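Side-chain contacts in hydrogenase (NiFe) small subunit HydA (Allochromatium vinosum, PDB 3MYR), which probably couples hydrogen oxidation to electron transfer, as the iron-sulfur-cluster-carrying small subunit of a heterodimeric [NiFe] hydrogenase: residues 151-156 with 178-183; 130-135 with 139-144; 59-64 with 97-102; 52-57 with 87-92. All blocks are in the same frame, centred on the assembly; numbering follows the deposited sequence.

Contact 1. Residues 151-156 with 178-183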
loop_
_atom_site.group_PDB
_atom_site.type_symbol
_atom_site.label_atom_id
_atom_site.label_comp_id
_atom_site.label_asym_id
_atom_site.label_seq_id
_atom_site.Cartn_x
_atom_site.Cartn_y
_atom_site.Cartn_z
ATOM N N PRO A 151 -5.164 -5.562 -14.183
ATOM C CA PRO A 151 -6.103 -6.305 -13.300
ATOM C C PRO A 151 -6.856 -7.352 -14.085
ATOM O O PRO A 151 -7.004 -8.483 -13.575
ATOM C CB PRO A 151 -7.094 -5.211 -12.864
ATOM C CG PRO A 151 -6.164 -3.961 -12.720
ATOM C CD PRO A 151 -5.113 -4.125 -13.883
ATOM N N MET A 152 -7.379 -6.973 -15.279
ATOM C CA MET A 152 -8.179 -7.939 -16.033
ATOM C C MET A 152 -7.356 -8.956 -16.795
ATOM O O MET A 152 -7.907 -9.954 -17.242
ATOM C CB MET A 152 -9.194 -7.242 -16.916
ATOM C CG MET A 152 -10.388 -6.926 -15.951
ATOM S SD MET A 152 -11.865 -6.656 -16.823
ATOM C CE MET A 152 -11.544 -5.068 -17.622
ATOM N N VAL A 153 -6.014 -8.823 -16.762
ATOM C CA VAL A 153 -5.156 -9.958 -17.168
ATOM C C VAL A 153 -5.116 -10.990 -16.073
ATOM O O VAL A 153 -5.196 -12.198 -16.337
ATOM C CB VAL A 153 -3.742 -9.485 -17.556
ATOM C CG1 VAL A 153 -2.774 -10.676 -17.673
ATOM C CG2 VAL A 153 -3.824 -8.682 -18.858
ATOM N N ILE A 154 -4.936 -10.558 -14.829
ATOM C CA ILE A 154 -4.969 -11.526 -13.706
ATOM C C ILE A 154 -6.287 -12.311 -13.691
ATOM O O ILE A 154 -6.271 -13.517 -13.687
ATOM C CB ILE A 154 -4.724 -10.865 -12.372
ATOM C CG1 ILE A 154 -3.419 -10.063 -12.450
ATOM C CG2 ILE A 154 -4.600 -11.912 -11.215
ATOM C CD1 ILE A 154 -3.232 -9.133 -11.225
ATOM N N THR A 155 -7.432 -11.637 -13.695
ATOM C CA THR A 155 -8.675 -12.390 -13.610
ATOM C C THR A 155 -8.967 -13.093 -14.960
ATOM O O THR A 155 -9.650 -14.078 -14.979
ATOM C CB THR A 155 -9.870 -11.459 -13.227
ATOM O OG1 THR A 155 -9.894 -10.339 -14.131
ATOM C CG2 THR A 155 -9.673 -10.875 -11.835
ATOM N N GLY A 156 -8.525 -12.524 -16.068
ATOM C CA GLY A 156 -8.582 -13.171 -17.384
ATOM C C GLY A 156 -7.932 -14.569 -17.439
ATOM O O GLY A 156 -8.501 -15.515 -17.996
ATOM N N ALA A 178 -2.447 -14.724 -24.840
ATOM C CA ALA A 178 -3.568 -13.780 -25.077
ATOM C C ALA A 178 -3.184 -12.397 -24.560
ATOM O O ALA A 178 -3.777 -11.375 -24.974
ATOM C CB ALA A 178 -4.899 -14.250 -24.361
ATOM N N PHE A 179 -2.266 -12.362 -23.571
ATOM C CA PHE A 179 -1.992 -11.103 -22.922
ATOM C C PHE A 179 -0.574 -10.638 -23.197
ATOM O O PHE A 179 -0.296 -9.426 -23.139
ATOM C CB PHE A 179 -2.301 -11.231 -21.412
ATOM C CG PHE A 179 -3.718 -11.686 -21.157
ATOM C CD1 PHE A 179 -4.780 -11.002 -21.754
ATOM C CD2 PHE A 179 -3.981 -12.863 -20.469
ATOM C CE1 PHE A 179 -6.128 -11.427 -21.565
ATOM C CE2 PHE A 179 -5.333 -13.316 -20.292
ATOM C CZ PHE A 179 -6.371 -12.603 -20.851
ATOM N N TYR A 180 0.318 -11.608 -23.469
ATOM C CA TYR A 180 1.727 -11.285 -23.583
ATOM C C TYR A 180 2.267 -11.669 -24.971
ATOM O O TYR A 180 3.458 -11.623 -25.185
ATOM C CB TYR A 180 2.545 -11.972 -22.503
ATOM C CG TYR A 180 2.101 -11.571 -21.150
ATOM C CD1 TYR A 180 1.115 -12.332 -20.468
ATOM C CD2 TYR A 180 2.654 -10.464 -20.509
ATOM C CE1 TYR A 180 0.724 -11.987 -19.174
ATOM C CE2 TYR A 180 2.227 -10.075 -19.206
ATOM C CZ TYR A 180 1.251 -10.819 -18.575
ATOM O OH TYR A 180 0.777 -10.462 -17.325
ATOM N N GLY A 181 1.392 -11.959 -25.927
ATOM C CA GLY A 181 1.844 -12.504 -27.186
ATOM C C GLY A 181 2.413 -11.408 -28.097
ATOM O O GLY A 181 3.064 -11.723 -29.063
ATOM N N GLN A 182 2.108 -10.139 -27.854
ATOM C CA GLN A 182 2.566 -9.038 -28.783
ATOM C C GLN A 182 3.259 -7.977 -27.973
ATOM O O GLN A 182 2.908 -7.747 -26.806
ATOM C CB GLN A 182 1.383 -8.379 -29.525
ATOM C CG GLN A 182 0.538 -9.359 -30.375
ATOM C CD GLN A 182 1.231 -9.982 -31.645
ATOM O OE1 GLN A 182 0.604 -10.816 -32.340
ATOM N NE2 GLN A 182 2.456 -9.550 -31.983
ATOM N N SER A 183 4.222 -7.300 -28.580
ATOM C CA SER A 183 4.973 -6.293 -27.871
ATOM C C SER A 183 4.106 -5.064 -27.780
ATOM O O SER A 183 3.230 -4.822 -28.631
ATOM C CB SER A 183 6.294 -5.929 -28.603
ATOM O OG SER A 183 6.009 -5.218 -29.796
#
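Val153 and Phe179 make the tight part of this contact, their side chains sliding past each other in opposite directions. Both methyls of the valine reach the root of the ring: Val153 CG1 lies 3.7 Å from Phe179 CG, and Val153 CG2 is 3.8 Å from the same atom. CG1 stands anti to the valine N (chi1 167°), and this turn also brings it to Tyr180, where it is 3.6 Å from OH. That hydroxyl is hydrogen-bonded to the carbonyl O of Pro145, which ties down the phenol end of the ring while Val144 packs against it and against Val153. The contact ties the start of helix 151-164, which follows strand 141-144 of the flavodoxin-like N-terminal domain, to the short helix 177-180, where the chain turns toward the C-terminal cluster-binding part; the [3Fe-4S] cluster is about 8 Å from the Tyr180 side chain. The far end of the Phe179 ring is held more loosely. Phe179 CE2 is 4.1 Å from Gly156 C, and a CB on that glycine would fall only 2.9 Å from Phe179 CZ, so the ring lies where a side chain would otherwise stand. Val153 CB lies above one ring face, displaced toward the rim, whereas Ala178 CB sits 4.0 Å above the centre of the other. Exchanging Phe179 for an alanine would probably open a gap beside both Val153 methyls and leave Gly156 without its aromatic neighbour. Ala178 is solvent-exposed, and Phe179 and Gly156 are partly so, in contrast to the buried Val153 and Tyr180.

Contact 2. Residues 130-135 with 139-144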
loop_
_atom_site.group_PDB
_atom_site.type_symbol
_atom_site.label_atom_id
_atom_site.label_comp_id
_atom_site.label_asym_id
_atom_site.label_seq_id
_atom_site.Cartn_x
_atom_site.Cartn_y
_atom_site.Cartn_z
ATOM N N MET A 130 14.779 -15.359 -5.582
ATOM C CA MET A 130 14.662 -16.149 -6.825
ATOM C C MET A 130 13.189 -16.173 -7.245
ATOM O O MET A 130 12.332 -15.854 -6.438
ATOM C CB MET A 130 15.122 -17.600 -6.502
ATOM C CG MET A 130 16.687 -17.556 -6.198
ATOM S SD MET A 130 17.451 -19.151 -6.114
ATOM C CE MET A 130 16.996 -19.911 -7.676
ATOM N N SER A 131 12.921 -16.640 -8.467
ATOM C CA SER A 131 11.573 -16.679 -9.048
ATOM C C SER A 131 10.988 -18.071 -8.782
ATOM O O SER A 131 11.721 -19.018 -8.450
ATOM C CB SER A 131 11.675 -16.519 -10.589
ATOM O OG SER A 131 12.383 -17.638 -11.174
ATOM N N VAL A 132 9.688 -18.190 -8.975
ATOM C CA VAL A 132 8.985 -19.464 -8.832
ATOM C C VAL A 132 9.488 -20.557 -9.781
ATOM O O VAL A 132 9.873 -21.618 -9.310
ATOM C CB VAL A 132 7.457 -19.213 -9.019
ATOM C CG1 VAL A 132 6.689 -20.551 -9.089
ATOM C CG2 VAL A 132 6.989 -18.324 -7.905
ATOM N N MET A 133 9.596 -20.249 -11.090
ATOM C CA MET A 133 9.995 -21.250 -12.098
ATOM C C MET A 133 11.426 -21.774 -11.868
ATOM O O MET A 133 11.732 -22.926 -12.136
ATOM C CB MET A 133 9.849 -20.654 -13.508
ATOM C CG MET A 133 10.864 -19.543 -13.809
ATOM S SD MET A 133 10.586 -18.607 -15.368
ATOM C CE MET A 133 11.376 -19.706 -16.549
ATOM N N ASP A 134 12.304 -20.942 -11.320
ATOM C CA ASP A 134 13.633 -21.427 -10.924
ATOM C C ASP A 134 13.605 -22.395 -9.746
ATOM O O ASP A 134 14.410 -23.310 -9.660
ATOM C CB ASP A 134 14.592 -20.259 -10.605
ATOM C CG ASP A 134 15.075 -19.526 -11.892
ATOM O OD1 ASP A 134 14.679 -19.903 -13.027
ATOM O OD2 ASP A 134 15.762 -18.522 -11.746
ATOM N N LEU A 135 12.669 -22.209 -8.849
ATOM C CA LEU A 135 12.585 -23.061 -7.659
ATOM C C LEU A 135 11.629 -24.237 -7.757
ATOM O O LEU A 135 11.755 -25.234 -6.998
ATOM C CB LEU A 135 12.122 -22.225 -6.502
ATOM C CG LEU A 135 13.121 -21.361 -5.711
ATOM C CD1 LEU A 135 14.639 -21.554 -5.702
ATOM C CD2 LEU A 135 12.591 -20.046 -5.129
ATOM N N LYS A 139 6.029 -28.942 -11.683
ATOM C CA LYS A 139 4.684 -28.445 -11.589
ATOM C C LYS A 139 4.399 -27.534 -12.770
ATOM O O LYS A 139 5.255 -26.809 -13.182
ATOM C CB LYS A 139 4.612 -27.564 -10.379
ATOM C CG LYS A 139 3.473 -27.801 -9.579
ATOM C CD LYS A 139 3.688 -29.090 -8.724
ATOM C CE LYS A 139 2.398 -29.760 -8.754
ATOM N NZ LYS A 139 2.281 -30.869 -7.802
ATOM N N PRO A 140 3.145 -27.499 -13.258
ATOM C CA PRO A 140 2.866 -26.501 -14.263
ATOM C C PRO A 140 2.901 -25.108 -13.598
ATOM O O PRO A 140 2.232 -24.897 -12.544
ATOM C CB PRO A 140 1.405 -26.811 -14.685
ATOM C CG PRO A 140 1.190 -28.278 -14.290
ATOM C CD PRO A 140 2.005 -28.374 -12.984
ATOM N N VAL A 141 3.643 -24.180 -14.199
ATOM C CA VAL A 141 3.752 -22.818 -13.667
ATOM C C VAL A 141 3.308 -21.852 -14.763
ATOM O O VAL A 141 3.806 -21.870 -15.882
ATOM C CB VAL A 141 5.212 -22.464 -13.138
ATOM C CG1 VAL A 141 5.310 -20.891 -12.782
ATOM C CG2 VAL A 141 5.563 -23.279 -11.853
ATOM N N ILE A 142 2.448 -20.934 -14.448
ATOM C CA ILE A 142 2.058 -19.949 -15.473
ATOM C C ILE A 142 2.586 -18.613 -14.981
ATOM O O ILE A 142 2.269 -18.230 -13.870
ATOM C CB ILE A 142 0.526 -19.815 -15.564
ATOM C CG1 ILE A 142 -0.107 -21.122 -16.013
ATOM C CG2 ILE A 142 0.127 -18.734 -16.572
ATOM C CD1 ILE A 142 -1.645 -20.995 -15.734
ATOM N N ASN A 143 3.369 -17.895 -15.777
ATOM C CA ASN A 143 3.884 -16.580 -15.367
ATOM C C ASN A 143 2.990 -15.477 -15.859
ATOM O O ASN A 143 2.665 -15.432 -17.053
ATOM C CB ASN A 143 5.257 -16.405 -15.983
ATOM C CG ASN A 143 6.300 -17.285 -15.272
ATOM O OD1 ASN A 143 6.147 -17.540 -14.080
ATOM N ND2 ASN A 143 7.294 -17.765 -15.987
ATOM N N VAL A 144 2.558 -14.600 -14.961
ATOM C CA VAL A 144 1.675 -13.521 -15.327
ATOM C C VAL A 144 2.379 -12.237 -14.832
ATOM O O VAL A 144 2.065 -11.713 -13.760
ATOM C CB VAL A 144 0.235 -13.707 -14.691
ATOM C CG1 VAL A 144 -0.758 -12.493 -15.094
ATOM C CG2 VAL A 144 -0.392 -15.058 -15.157
HETATM O O HOH W 1 8.238 -18.103 -12.470
#
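Met133 reaches across to Asn143, and the two side chains cross at about a right angle. From the backbone outward, Met133 CB and CG both run alongside an ordered water, 3.2 and 3.3 Å from its oxygen respectively. CG is wedged between the backbone N and the carbonyl carbon (chi1 69°), a turn that sends the chain toward the strand. The sulfur then comes to 3.5 Å from Asn143 ND2; beyond it the chain bends at chi3 (-83°), and CE makes no close approach to the amide. The polar partner of ND2 is the carbonyl O of Tyr173, so the sulfur flanks an amide already engaged. The water links the two segments: it accepts from Met133 N at 2.9 Å and is hydrogen-bonded to Asn143 OD1 at 2.7 Å. Thus the water holds the OD1 end, and Tyr173 O the ND2 end, of the asparagine amide. At the preceding residue the contact is apolar. Val132 CG1 points into the fork of Val141, 4.0 Å from each of its methyls, CG1 and CG2; Val132 also touches Val107, Ala109, Val72 and Ile76 of the neighbouring strands. Ser131 OG accepts a weak capping bond from Asp134 N, which marks the start of the short helix. Helix 132-135 thus packs on strand 141-144, late in the connection from strand 106-110 to this parallel neighbour: a beta-alpha-beta crossover of the flavodoxin-like domain that carries the [4Fe-4S] cluster bound by Cys113.

Contact 3. Residues 59-64 with 97-102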
loop_
_atom_site.group_PDB
_atom_site.type_symbol
_atom_site.label_atom_id
_atom_site.label_comp_id
_atom_site.label_asym_id
_atom_site.label_seq_id
_atom_site.Cartn_x
_atom_site.Cartn_y
_atom_site.Cartn_z
ATOM N N GLN A 59 -5.410 -27.032 5.978
ATOM C CA GLN A 59 -6.620 -27.807 5.746
ATOM C C GLN A 59 -7.035 -27.743 4.248
ATOM O O GLN A 59 -7.421 -28.735 3.638
ATOM C CB GLN A 59 -7.730 -27.294 6.644
ATOM C CG GLN A 59 -9.040 -28.132 6.555
ATOM C CD GLN A 59 -10.243 -27.455 7.235
ATOM O OE1 GLN A 59 -10.086 -26.499 8.001
ATOM N NE2 GLN A 59 -11.447 -27.942 6.936
ATOM N N ALA A 60 -6.883 -26.587 3.629
ATOM C CA ALA A 60 -7.029 -26.527 2.178
ATOM C C ALA A 60 -6.107 -27.490 1.463
ATOM O O ALA A 60 -6.540 -28.145 0.540
ATOM C CB ALA A 60 -6.846 -25.069 1.637
ATOM N N MET A 61 -4.838 -27.545 1.830
ATOM C CA MET A 61 -3.919 -28.428 1.148
ATOM C C MET A 61 -4.326 -29.913 1.378
ATOM O O MET A 61 -4.257 -30.712 0.450
ATOM C CB MET A 61 -2.485 -28.220 1.623
ATOM C CG MET A 61 -1.866 -26.837 1.183
ATOM S SD MET A 61 -0.473 -26.489 2.266
ATOM C CE MET A 61 0.522 -27.976 2.091
ATOM N N ASP A 62 -4.785 -30.235 2.592
ATOM C CA ASP A 62 -5.209 -31.604 2.956
ATOM C C ASP A 62 -6.460 -32.056 2.156
ATOM O O ASP A 62 -6.470 -33.115 1.574
ATOM C CB ASP A 62 -5.498 -31.647 4.471
ATOM C CG ASP A 62 -5.793 -33.088 4.994
ATOM O OD1 ASP A 62 -4.936 -33.965 4.773
ATOM O OD2 ASP A 62 -6.858 -33.344 5.648
ATOM N N GLU A 63 -7.480 -31.210 2.074
ATOM C CA GLU A 63 -8.755 -31.597 1.517
ATOM C C GLU A 63 -8.825 -31.526 0.007
ATOM O O GLU A 63 -9.701 -32.117 -0.577
ATOM C CB GLU A 63 -9.840 -30.725 2.139
ATOM C CG GLU A 63 -9.849 -31.005 3.654
ATOM C CD GLU A 63 -11.008 -30.406 4.437
ATOM O OE1 GLU A 63 -11.221 -30.900 5.582
ATOM O OE2 GLU A 63 -11.671 -29.461 3.957
ATOM N N ASN A 64 -7.883 -30.844 -0.637
ATOM C CA ASN A 64 -7.978 -30.635 -2.068
ATOM C C ASN A 64 -6.735 -31.114 -2.766
ATOM O O ASN A 64 -6.357 -30.594 -3.833
ATOM C CB ASN A 64 -8.148 -29.150 -2.308
ATOM C CG ASN A 64 -9.446 -28.631 -1.745
ATOM O OD1 ASN A 64 -10.497 -28.982 -2.221
ATOM N ND2 ASN A 64 -9.368 -27.867 -0.676
ATOM N N LEU A 97 6.807 -22.309 0.263
ATOM C CA LEU A 97 6.637 -22.501 -1.166
ATOM C C LEU A 97 6.687 -23.986 -1.526
ATOM O O LEU A 97 5.719 -24.516 -2.154
ATOM C CB LEU A 97 7.708 -21.724 -1.950
ATOM C CG LEU A 97 7.742 -22.027 -3.470
ATOM C CD1 LEU A 97 6.509 -21.296 -4.089
ATOM C CD2 LEU A 97 8.999 -21.397 -4.097
ATOM N N MET A 98 7.761 -24.670 -1.115
ATOM C CA MET A 98 7.977 -26.021 -1.589
ATOM C C MET A 98 6.906 -26.908 -0.998
ATOM O O MET A 98 6.369 -27.761 -1.693
ATOM C CB MET A 98 9.408 -26.566 -1.261
ATOM C CG MET A 98 10.554 -25.743 -1.985
ATOM S SD MET A 98 10.185 -25.342 -3.709
ATOM C CE MET A 98 10.448 -27.003 -4.405
ATOM N N GLU A 99 6.543 -26.685 0.270
ATOM C CA GLU A 99 5.540 -27.562 0.893
ATOM C C GLU A 99 4.105 -27.285 0.293
ATOM O O GLU A 99 3.353 -28.213 0.075
ATOM C CB GLU A 99 5.597 -27.390 2.410
ATOM C CG GLU A 99 4.253 -27.482 3.117
ATOM C CD GLU A 99 4.265 -26.937 4.579
ATOM O OE1 GLU A 99 4.948 -27.571 5.423
ATOM O OE2 GLU A 99 3.605 -25.896 4.879
ATOM N N THR A 100 3.768 -26.041 -0.060
ATOM C CA THR A 100 2.443 -25.753 -0.541
ATOM C C THR A 100 2.273 -26.153 -2.022
ATOM O O THR A 100 1.212 -26.654 -2.417
ATOM C CB THR A 100 2.175 -24.262 -0.396
ATOM O OG1 THR A 100 2.449 -23.901 0.960
ATOM C CG2 THR A 100 0.756 -23.927 -0.699
ATOM N N VAL A 101 3.314 -26.008 -2.841
ATOM C CA VAL A 101 3.163 -26.371 -4.259
ATOM C C VAL A 101 3.233 -27.900 -4.440
ATOM O O VAL A 101 2.820 -28.390 -5.465
ATOM C CB VAL A 101 4.166 -25.680 -5.228
ATOM C CG1 VAL A 101 4.142 -24.154 -5.045
ATOM C CG2 VAL A 101 5.589 -26.227 -5.025
ATOM N N GLU A 102 3.751 -28.647 -3.478
ATOM C CA GLU A 102 3.992 -30.088 -3.710
ATOM C C GLU A 102 2.756 -30.832 -4.272
ATOM O O GLU A 102 2.858 -31.541 -5.236
ATOM C CB GLU A 102 4.469 -30.825 -2.457
ATOM C CG GLU A 102 4.927 -32.256 -2.856
ATOM C CD GLU A 102 5.488 -33.041 -1.707
ATOM O OE1 GLU A 102 6.115 -34.090 -1.991
ATOM O OE2 GLU A 102 5.296 -32.634 -0.526
#
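Within 59-64, Met61 alone touches the other segment, lying across both Glu99 and Thr100 at about a right angle. Its CG is anti to the carbonyl carbon, and the chain then runs out extended until the thioether bends at chi3 (54°), folding CE toward the backbone of the partner helix. There Met61 CE rests 3.5 Å from Glu99 O and 3.9 Å from Thr100 CA. Its sulfur is spaced more widely, 4.1 Å from Thr100 CG2, and no hydrogen bond joins the two segments. Glu99 has an unusual first torsion, 144°, away from a staggered position; beyond CG the chain is extended, and its methylene CG passes 3.9 Å from Met61 CE before the carboxylate reaches a salt bridge with Arg57. Thr100 places CG2 anti to its own N, while OG1, beside that N, is hydrogen-bonded to Ile96 O one turn back. A serine in place of Met61 would probably forfeit the apolar bridge, leaving a gap beside Thr100 CG2 and Glu99 CG. Where helix 50-63 ends, Asn64 folds back and its ND2 gives a 3.1 Å hydrogen bond to Ala60 O, in the carbonyl plane and on a lone pair. Both helices lean on the central sheet: Met61 and Thr100 touch Ile7 and Leu9 of strand 5-10 respectively, and Thr100 also Val70 of strand 69-77, so helices 50-63 and 93-101 pack side by side over these parallel strands.

Contact 4. Residues 52-57 with 87-92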
loop_
_atom_site.group_PDB
_atom_site.type_symbol
_atom_site.label_atom_id
_atom_site.label_comp_id
_atom_site.label_asym_id
_atom_site.label_seq_id
_atom_site.Cartn_x
_atom_site.Cartn_y
_atom_site.Cartn_z
ATOM N N ALA A 52 -4.789 -19.811 13.494
ATOM C CA ALA A 52 -6.058 -20.085 12.843
ATOM C C ALA A 52 -5.915 -19.865 11.314
ATOM O O ALA A 52 -6.545 -20.534 10.517
ATOM C CB ALA A 52 -7.141 -19.168 13.375
ATOM N N ALA A 53 -5.145 -18.863 10.923
ATOM C CA ALA A 53 -4.901 -18.598 9.507
ATOM C C ALA A 53 -4.037 -19.713 8.886
ATOM O O ALA A 53 -4.382 -20.222 7.819
ATOM C CB ALA A 53 -4.259 -17.233 9.298
ATOM N N GLU A 54 -2.930 -20.063 9.532
ATOM C CA GLU A 54 -2.099 -21.186 9.050
ATOM C C GLU A 54 -2.903 -22.510 8.934
ATOM O O GLU A 54 -2.786 -23.218 7.927
ATOM C CB GLU A 54 -0.849 -21.384 9.911
ATOM C CG GLU A 54 0.108 -20.201 9.819
ATOM C CD GLU A 54 0.382 -19.833 8.337
ATOM O OE1 GLU A 54 0.054 -18.683 7.926
ATOM O OE2 GLU A 54 0.804 -20.725 7.560
ATOM N N ALA A 55 -3.757 -22.790 9.923
ATOM C CA ALA A 55 -4.561 -24.015 9.889
ATOM C C ALA A 55 -5.470 -23.993 8.645
ATOM O O ALA A 55 -5.711 -25.025 8.069
ATOM C CB ALA A 55 -5.389 -24.195 11.215
ATOM N N ALA A 56 -5.919 -22.819 8.187
ATOM C CA ALA A 56 -6.795 -22.817 7.034
ATOM C C ALA A 56 -6.002 -23.186 5.778
ATOM O O ALA A 56 -6.525 -23.906 4.891
ATOM C CB ALA A 56 -7.492 -21.422 6.860
ATOM N N ARG A 57 -4.757 -22.703 5.661
ATOM C CA ARG A 57 -3.972 -23.081 4.489
ATOM C C ARG A 57 -3.721 -24.617 4.510
ATOM O O ARG A 57 -3.884 -25.296 3.485
ATOM C CB ARG A 57 -2.649 -22.296 4.387
ATOM C CG ARG A 57 -1.667 -22.881 3.416
ATOM C CD ARG A 57 -0.358 -22.072 3.332
ATOM N NE ARG A 57 0.459 -22.130 4.530
ATOM C CZ ARG A 57 1.323 -23.105 4.803
ATOM N NH1 ARG A 57 1.961 -23.082 5.964
ATOM N NH2 ARG A 57 1.538 -24.114 3.949
ATOM N N THR A 87 10.109 -14.770 6.472
ATOM C CA THR A 87 9.502 -15.957 7.116
ATOM C C THR A 87 8.049 -15.594 7.411
ATOM O O THR A 87 7.659 -14.375 7.402
ATOM C CB THR A 87 10.239 -16.233 8.490
ATOM O OG1 THR A 87 10.013 -15.097 9.317
ATOM C CG2 THR A 87 11.763 -16.381 8.283
ATOM N N VAL A 88 7.236 -16.630 7.605
ATOM C CA VAL A 88 5.854 -16.476 8.081
ATOM C C VAL A 88 5.657 -17.521 9.154
ATOM O O VAL A 88 6.066 -18.657 8.954
ATOM C CB VAL A 88 4.788 -16.747 6.950
ATOM C CG1 VAL A 88 3.375 -16.631 7.521
ATOM C CG2 VAL A 88 4.955 -15.737 5.783
ATOM N N ALA A 89 5.072 -17.155 10.306
ATOM C CA ALA A 89 4.878 -18.117 11.415
ATOM C C ALA A 89 6.215 -18.900 11.777
ATOM O O ALA A 89 6.197 -20.098 12.014
ATOM C CB ALA A 89 3.743 -19.121 11.059
ATOM N N GLY A 90 7.371 -18.247 11.669
ATOM C CA GLY A 90 8.633 -18.923 11.991
ATOM C C GLY A 90 9.195 -19.868 10.949
ATOM O O GLY A 90 10.142 -20.556 11.242
ATOM N N HIS A 91 8.594 -19.955 9.750
ATOM C CA HIS A 91 9.144 -20.740 8.639
ATOM C C HIS A 91 9.583 -19.836 7.478
ATOM O O HIS A 91 8.920 -18.851 7.206
ATOM C CB HIS A 91 8.083 -21.686 8.110
ATOM C CG HIS A 91 7.639 -22.694 9.112
ATOM N ND1 HIS A 91 8.218 -23.942 9.212
ATOM C CD2 HIS A 91 6.662 -22.651 10.050
ATOM C CE1 HIS A 91 7.628 -24.620 10.186
ATOM N NE2 HIS A 91 6.673 -23.866 10.700
ATOM N N SER A 92 10.602 -20.265 6.725
ATOM C CA SER A 92 11.095 -19.476 5.624
ATOM C C SER A 92 10.123 -19.548 4.488
ATOM O O SER A 92 9.382 -20.514 4.332
ATOM C CB SER A 92 12.474 -20.015 5.185
ATOM O OG SER A 92 12.273 -21.300 4.615
#
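The carboxylate of Glu54 meets Val88 through OE1, which lies 3.9 Å from Val88 CG1, while its other oxygen, OE2, sits at the edge of the Arg57 guanidinium. That edge is met almost in plane, 5° out of it: Arg57 NH1 forms a salt bridge to OE2 at 3.1 Å, approaching nearly along the C-O axis, and Arg57 NE adds a weak bond at 3.4 Å. With OE1 hydrogen-bonded to Tyr41 OH, both oxygens are gripped and the rotation of the group is fixed. Glu54 is bent at chi2 (-50°), which folds the acid back toward Arg57 and leaves CG to touch Ala89 CB at 4.0 Å. Glu99 is a second charged partner of the guanidinium. Ala89 and Gly90 are the corner residues of a type I' turn, both with positive phi, closed by Val88 N to His91 O at 2.8 Å and by the return bond from His91 N to Val88 O. Ala89 N is also hydrogen-bonded to Asp8 of the large subunit, and Glu54 packs on Pro9 of that subunit. The helix thus backs a tight beta hairpin with a two-residue type I' turn at the interface of the hydrogenase heterodimer.

In the fold
From the N terminus, helix 50-63 supplies the first segments of contacts 4 and 3 in turn. The chain then runs through strand 69-77 to the hairpin, where contact 4 closes, and on into helix 93-101, where contact 3 closes; the two loops therefore cross. Their centres are 12 Å apart, and the Arg57-Glu99 salt bridge joins them. Contact 2 follows in series, closing the short loop from helix 132-135 to strand 141-144, and is tied to contact 3 by Lys139 NZ on Glu102 O. Contact 1 comes last, closing 151-156 onto 178-183; Val144 joins it to contact 2. The series leads from the large-subunit interface across the sheet toward the C-terminal clusters.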